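Local structure of SusD superfamily protein (Bacteroides fragilis NCTC 9343, 3NQP) at residues G281-T292 and A306-Y317. The protein probably binds glycans at the outer membrane of the bacterium, although its own substrate is not established. Sequence-based numbering, arbitrary orientation. Where two conformers were deposited one is given.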
# COMPACT_ATOMS: atom_id res chain seq x y z
N GLY A 281 -3.54 1.81 16.08
CA GLY A 281 -4.22 1.30 17.30
C GLY A 281 -5.58 0.66 17.08
O GLY A 281 -6.09 -0.11 17.92
N THR A 282 -6.19 0.98 15.94
CA THR A 282 -7.49 0.43 15.58
C THR A 282 -7.48 -1.01 15.11
O THR A 282 -8.55 -1.57 14.87
CB THR A 282 -8.21 1.29 14.47
OG1 THR A 282 -7.48 1.22 13.25
CG2 THR A 282 -8.35 2.79 14.89
N PHE A 283 -6.30 -1.62 14.94
CA PHE A 283 -6.20 -3.05 14.60
C PHE A 283 -5.87 -3.88 15.85
O PHE A 283 -5.42 -5.02 15.72
CB PHE A 283 -5.08 -3.33 13.58
CG PHE A 283 -5.39 -2.93 12.16
CD1 PHE A 283 -5.46 -1.60 11.80
CD2 PHE A 283 -5.52 -3.89 11.17
CE1 PHE A 283 -5.72 -1.26 10.46
CE2 PHE A 283 -5.77 -3.55 9.84
CZ PHE A 283 -5.86 -2.24 9.50
N THR A 284 -6.02 -3.30 17.04
CA THR A 284 -5.57 -3.96 18.29
C THR A 284 -6.73 -4.45 19.18
O THR A 284 -7.46 -5.39 18.81
CB THR A 284 -4.55 -3.10 19.05
OG1 THR A 284 -5.15 -1.90 19.57
CG2 THR A 284 -3.38 -2.75 18.11
N TYR A 285 -6.90 -3.82 20.36
CA TYR A 285 -8.00 -4.12 21.23
C TYR A 285 -8.16 -2.90 22.19
O TYR A 285 -7.26 -2.04 22.33
CB TYR A 285 -7.74 -5.42 22.00
CG TYR A 285 -6.39 -5.38 22.67
CD1 TYR A 285 -5.24 -5.74 21.96
CD2 TYR A 285 -6.25 -4.95 23.97
CE1 TYR A 285 -3.98 -5.68 22.54
CE2 TYR A 285 -4.96 -4.90 24.57
CZ TYR A 285 -3.85 -5.24 23.85
OH TYR A 285 -2.58 -5.16 24.41
N ASN A 286 -9.33 -2.84 22.80
CA ASN A 286 -9.72 -1.79 23.72
C ASN A 286 -9.58 -2.31 25.15
O ASN A 286 -10.44 -3.04 25.63
CB ASN A 286 -11.19 -1.46 23.44
CG ASN A 286 -11.66 -0.18 24.12
OD1 ASN A 286 -11.30 0.12 25.24
ND2 ASN A 286 -12.50 0.58 23.41
N VAL A 287 -8.56 -1.89 25.88
CA VAL A 287 -8.39 -2.37 27.27
C VAL A 287 -9.53 -1.90 28.18
O VAL A 287 -10.00 -2.64 29.04
CB VAL A 287 -7.05 -1.95 27.82
CG1 VAL A 287 -6.99 -2.13 29.35
CG2 VAL A 287 -5.96 -2.79 27.17
N GLY A 288 -10.01 -0.69 27.95
CA GLY A 288 -11.10 -0.12 28.71
C GLY A 288 -12.39 -0.93 28.72
O GLY A 288 -13.00 -1.13 29.77
N THR A 289 -12.83 -1.36 27.55
CA THR A 289 -14.18 -1.89 27.41
C THR A 289 -14.30 -3.18 26.58
O THR A 289 -15.37 -3.76 26.50
CB THR A 289 -15.10 -0.83 26.77
OG1 THR A 289 -14.63 -0.53 25.43
CG2 THR A 289 -15.13 0.47 27.62
N GLY A 290 -13.21 -3.61 25.97
CA GLY A 290 -13.26 -4.77 25.07
C GLY A 290 -13.08 -6.10 25.75
O GLY A 290 -12.70 -6.16 26.90
N SER A 291 -13.29 -7.17 25.02
CA SER A 291 -13.33 -8.51 25.58
C SER A 291 -12.01 -9.23 25.42
O SER A 291 -11.76 -10.20 26.15
CB SER A 291 -14.46 -9.35 24.93
OG SER A 291 -14.32 -9.32 23.51
N THR A 292 -11.16 -8.80 24.47
CA THR A 292 -9.87 -9.49 24.24
C THR A 292 -9.05 -9.64 25.54
O THR A 292 -8.49 -10.70 25.80
CB THR A 292 -9.01 -8.78 23.13
OG1 THR A 292 -9.78 -8.68 21.92
CG2 THR A 292 -7.72 -9.52 22.84
N ALA A 306 -1.45 -7.34 26.59
CA ALA A 306 -0.28 -8.08 26.12
C ALA A 306 0.62 -7.26 25.19
O ALA A 306 1.78 -7.49 25.17
CB ALA A 306 -0.74 -9.35 25.41
N LEU A 307 0.06 -6.32 24.42
CA LEU A 307 0.85 -5.45 23.51
C LEU A 307 1.42 -4.21 24.17
O LEU A 307 2.24 -3.54 23.56
CB LEU A 307 0.04 -5.03 22.30
CG LEU A 307 -0.33 -6.20 21.38
CD1 LEU A 307 -1.01 -5.66 20.12
CD2 LEU A 307 0.83 -7.14 21.02
N ASP A 308 1.03 -3.93 25.41
CA ASP A 308 1.40 -2.67 26.06
C ASP A 308 0.93 -1.48 25.22
O ASP A 308 1.70 -0.64 24.74
CB ASP A 308 2.91 -2.59 26.36
CG ASP A 308 3.24 -1.52 27.41
OD1 ASP A 308 2.34 -0.84 27.95
OD2 ASP A 308 4.43 -1.35 27.68
N ILE A 309 -0.38 -1.40 25.09
CA ILE A 309 -0.99 -0.27 24.43
C ILE A 309 -1.91 0.52 25.39
O ILE A 309 -2.48 1.51 24.99
CB ILE A 309 -1.76 -0.71 23.17
CG1 ILE A 309 -2.90 -1.61 23.56
CG2 ILE A 309 -0.80 -1.37 22.10
CD1 ILE A 309 -4.01 -1.87 22.47
N GLN A 310 -1.99 0.11 26.66
CA GLN A 310 -2.86 0.75 27.64
C GLN A 310 -4.26 0.91 27.03
O GLN A 310 -4.73 -0.02 26.39
CB GLN A 310 -2.28 2.08 28.09
CG GLN A 310 -0.82 2.05 28.49
CD GLN A 310 0.09 2.34 27.35
OE1 GLN A 310 -0.11 3.30 26.59
NE2 GLN A 310 1.12 1.47 27.17
N ASN A 311 -4.92 2.05 27.23
CA ASN A 311 -6.23 2.24 26.67
C ASN A 311 -6.25 3.01 25.35
O ASN A 311 -7.25 3.67 25.06
CB ASN A 311 -7.21 2.92 27.65
CG ASN A 311 -8.66 2.67 27.26
OD1 ASN A 311 -8.98 1.63 26.63
ND2 ASN A 311 -9.54 3.61 27.57
N THR A 312 -5.20 2.88 24.56
CA THR A 312 -5.06 3.65 23.34
C THR A 312 -5.68 2.98 22.12
O THR A 312 -5.69 3.59 21.03
CB THR A 312 -3.55 3.93 23.04
OG1 THR A 312 -2.87 2.70 22.78
CG2 THR A 312 -2.86 4.64 24.20
N GLY A 313 -6.17 1.74 22.28
CA GLY A 313 -6.57 0.91 21.15
C GLY A 313 -8.04 0.62 20.99
O GLY A 313 -8.85 0.88 21.89
N ASN A 314 -8.41 0.11 19.82
CA ASN A 314 -9.67 -0.53 19.60
C ASN A 314 -9.48 -1.60 18.53
O ASN A 314 -8.37 -1.77 18.03
CB ASN A 314 -10.84 0.48 19.33
CG ASN A 314 -10.79 1.11 17.96
OD1 ASN A 314 -10.41 0.46 17.01
ND2 ASN A 314 -11.33 2.36 17.83
N GLN A 315 -10.52 -2.37 18.27
CA GLN A 315 -10.49 -3.36 17.20
C GLN A 315 -11.64 -3.11 16.25
O GLN A 315 -12.72 -3.72 16.34
CB GLN A 315 -10.50 -4.82 17.70
CG GLN A 315 -10.02 -5.76 16.56
CD GLN A 315 -9.87 -7.18 16.99
OE1 GLN A 315 -10.64 -7.66 17.81
NE2 GLN A 315 -8.89 -7.90 16.40
N THR A 316 -11.40 -2.16 15.37
CA THR A 316 -12.33 -1.77 14.33
C THR A 316 -11.86 -2.14 12.92
O THR A 316 -12.54 -1.86 11.96
CB THR A 316 -12.67 -0.23 14.43
OG1 THR A 316 -11.48 0.55 14.51
CG2 THR A 316 -13.54 0.07 15.69
N TYR A 317 -10.71 -2.78 12.82
CA TYR A 317 -10.23 -3.43 11.60
C TYR A 317 -9.59 -4.74 12.05
O TYR A 317 -8.75 -4.72 12.99
CB TYR A 317 -9.14 -2.57 10.86
CG TYR A 317 -9.68 -1.25 10.37
CD1 TYR A 317 -9.69 -0.14 11.21
CD2 TYR A 317 -10.23 -1.11 9.12
CE1 TYR A 317 -10.23 1.06 10.82
CE2 TYR A 317 -10.76 0.09 8.71
CZ TYR A 317 -10.75 1.18 9.56
OH TYR A 317 -11.31 2.38 9.19
O HOH W 1 -7.14 -6.47 14.22
O HOH W 2 -6.53 -0.31 24.33
O HOH W 3 -11.99 2.60 26.42
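Ile309 lays its CD1 methyl over the centre of one face of the Tyr285 ring, 3.7 Å from the centroid, while Leu307 CG sits in plane at the ring's edge. With Tyr285 CG between the backbone N and the carbonyl carbon (chi1 51°), the ring swings toward 306-317, and Tyr285 OH accepts from Leu307 N (OH to N 2.9 Å) and is hydrogen-bonded to Asp305 OD1. The Phe283 ring likewise takes Tyr317 CB over the centre of one face; the two rings are nearly parallel, planes at 19°, but slid apart with little overlap. Thr282 CB meets the Tyr317 ring in plane at its edge. Thr282 O accepts from both Thr316 N and Tyr317 N; Gly281 O takes Asn314 N and the Thr284 OG1 hydroxyl from opposite faces of its plane. Water 2 joins Tyr285 O, Val287 N, Gln310 O and Gly313 N, filling all four of its bonds. Beyond it, Gly288 N meets Asn311 OD1 from above the amide plane, 2.9 Å away. A type I turn at Gly281–Thr284, a type II' turn at Ile309–Thr312 and a lone Phe283–Gln315 bridge mark where two parts of one long irregular loop of this SusD-family fold are tied together.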